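Local coordinates for protein pyruvate synthase subunit PorC (Thermotoga maritima MSB8, PDB 2RAA) that serves as the gamma chain of heterotetrameric pyruvate synthase, which oxidises pyruvate with CoA to acetyl-CoA and CO2 while reducing ferredoxin, at residues V185-A188 and N189-A192. Numbering follows the deposited sequence.
Sequences VIDA and NKRA
Arg191 folds back over Asp187 and Ala188, one turn earlier in the same alpha-helix, 183-199. This helix leads toward the short edge strand 201-202 of the mixed sheet. Four backbone hydrogen bonds, each from N of residue i+4 to O of residue i, hold it here, among them Arg191 N to Asp187 O at 2.8 Å. The Arg191 side chain starts beside that bond. CB rests near the carbonyl oxygens of Ala188 and Asp187, and Arg191 CG lies 3.4 Å from Asp187 O. CG and CD run back along the helix, and a bend about the CG-CD bond (chi3 -78°) then turns the guanidinium in over the backbone. NE and CZ pass near Ala188 CA. One guanidinium face lies over the backbone, with Asp187 O 3.9 Å from its plane and over its centre. At the tip, Arg191 NH1 meets Asp187 CB at 3.8 Å. Arg191 NH2 sits against Ala188 CA. NE makes a salt bridge with Glu143, tying this helix to helix 136-143. A leucine here would probably leave Glu143 without its charged mate and uncover the backbone at Asp187 and Ala188. Lys190 runs alongside Ile186, with Lys190 CG 4.2 Å from Ile186 CG2, and its NZ makes a salt bridge with Glu174 of helix 166-176. Asn189 lies side by side with Val185 and also touches Ile173 and Phe177. Asn189 CG is anti to the carbonyl carbon (chi1 -77°), which points the amide back toward Val185 O. Val185 O is thus gripped by two donors of one residue, Asn189 N at 3.1 Å and Asn189 ND2. They come from opposite faces of the carbonyl plane. The ND2 hydrogen bond is the shorter, 2.6 Å from Asn189 ND2 to Val185 O, and that oxygen lies almost in the Asn189 amide plane.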
ATOM      1  N   VAL A 185       4.183   4.987  21.142  1.00 60.86           N
ATOM      2  CA  VAL A 185       3.457   4.213  20.146  1.00 59.24           C
ATOM      3  C   VAL A 185       3.326   4.969  18.813  1.00 58.82           C
ATOM      4  O   VAL A 185       3.409   4.367  17.738  1.00 58.47           O
ATOM      5  CB  VAL A 185       2.082   3.778  20.660  1.00 58.71           C
ATOM      6  CG1 VAL A 185       1.334   2.991  19.594  1.00 53.11           C
ATOM      7  CG2 VAL A 185       2.265   2.928  21.892  1.00 56.94           C
ATOM      8  N   ILE A 186       3.141   6.281  18.891  1.00 57.77           N
ATOM      9  CA  ILE A 186       3.113   7.118  17.704  1.00 57.65           C
ATOM     10  C   ILE A 186       4.433   7.020  16.965  1.00 56.91           C
ATOM     11  O   ILE A 186       4.460   6.785  15.760  1.00 57.85           O
ATOM     12  CB  ILE A 186       2.837   8.607  18.035  1.00 58.25           C
ATOM     13  CG1 ILE A 186       1.421   8.757  18.593  1.00 61.30           C
ATOM     14  CG2 ILE A 186       2.981   9.492  16.782  1.00 53.82           C
ATOM     15  CD1 ILE A 186       0.979  10.207  18.810  1.00 60.45           C
ATOM     16  N   ASP A 187       5.531   7.174  17.689  1.00 57.23           N
ATOM     17  CA  ASP A 187       6.850   7.171  17.059  1.00 56.91           C
ATOM     18  C   ASP A 187       7.150   5.826  16.420  1.00 53.85           C
ATOM     19  O   ASP A 187       7.748   5.765  15.345  1.00 56.39           O
ATOM     20  CB  ASP A 187       7.935   7.554  18.068  1.00 57.42           C
ATOM     21  CG  ASP A 187       7.736   8.966  18.640  1.00 59.74           C
ATOM     22  OD1 ASP A 187       7.357   9.898  17.887  1.00 53.48           O
ATOM     23  OD2 ASP A 187       7.979   9.133  19.851  1.00 65.93           O
ATOM     24  N   ALA A 188       6.711   4.761  17.074  1.00 50.93           N
ATOM     25  CA  ALA A 188       6.932   3.416  16.568  1.00 49.36           C
ATOM     26  C   ALA A 188       6.247   3.273  15.224  1.00 47.34           C
ATOM     27  O   ALA A 188       6.808   2.685  14.289  1.00 47.14           O
ATOM     28  CB  ALA A 188       6.406   2.374  17.555  1.00 47.43           C
ATOM     29  N   ASN A 189       5.034   3.811  15.125  1.00 46.09           N
ATOM     30  CA  ASN A 189       4.298   3.714  13.870  1.00 46.00           C
ATOM     31  C   ASN A 189       4.952   4.560  12.771  1.00 46.70           C
ATOM     32  O   ASN A 189       4.914   4.205  11.572  1.00 47.52           O
ATOM     33  CB  ASN A 189       2.832   4.094  14.061  1.00 44.32           C
ATOM     34  CG  ASN A 189       2.027   2.992  14.720  1.00 47.86           C
ATOM     35  OD1 ASN A 189       1.305   2.254  14.045  1.00 43.65           O
ATOM     36  ND2 ASN A 189       2.163   2.853  16.044  1.00 41.46           N
ATOM     37  N   LYS A 190       5.562   5.673  13.161  1.00 47.47           N
ATOM     38  CA  LYS A 190       6.201   6.551  12.171  1.00 49.67           C
ATOM     39  C   LYS A 190       7.462   5.893  11.685  1.00 50.20           C
ATOM     40  O   LYS A 190       7.807   6.025  10.519  1.00 50.67           O
ATOM     41  CB  LYS A 190       6.497   7.967  12.721  1.00 52.10           C
ATOM     42  CG  LYS A 190       5.278   8.616  13.428  1.00 56.70           C
ATOM     43  CD  LYS A 190       5.073  10.100  13.169  1.00 57.74           C
ATOM     44  CE  LYS A 190       5.835  11.004  14.098  1.00 61.84           C
ATOM     45  NZ  LYS A 190       5.367  12.408  13.866  1.00 62.09           N
ATOM     46  N   ARG A 191       8.160   5.194  12.585  1.00 50.02           N
ATOM     47  CA  ARG A 191       9.339   4.432  12.186  1.00 49.99           C
ATOM     48  C   ARG A 191       8.951   3.329  11.223  1.00 48.19           C
ATOM     49  O   ARG A 191       9.667   3.047  10.292  1.00 48.74           O
ATOM     50  CB  ARG A 191      10.023   3.804  13.374  1.00 50.82           C
ATOM     51  CG  ARG A 191      10.816   4.762  14.204  1.00 57.95           C
ATOM     52  CD  ARG A 191      11.720   3.992  15.166  1.00 62.74           C
ATOM     53  NE  ARG A 191      11.008   3.470  16.336  1.00 67.75           N
ATOM     54  CZ  ARG A 191      10.734   4.193  17.419  1.00 68.14           C
ATOM     55  NH1 ARG A 191      11.091   5.471  17.483  1.00 70.20           N
ATOM     56  NH2 ARG A 191      10.089   3.642  18.440  1.00 67.74           N
ATOM     57  N   ALA A 192       7.828   2.682  11.472  1.00 50.67           N
ATOM     58  CA  ALA A 192       7.361   1.618  10.584  1.00 51.28           C
ATOM     59  C   ALA A 192       7.109   2.206   9.190  1.00 51.90           C
ATOM     60  O   ALA A 192       7.489   1.618   8.180  1.00 53.26           O
ATOM     61  CB  ALA A 192       6.114   0.938  11.168  1.00 48.02           C
TER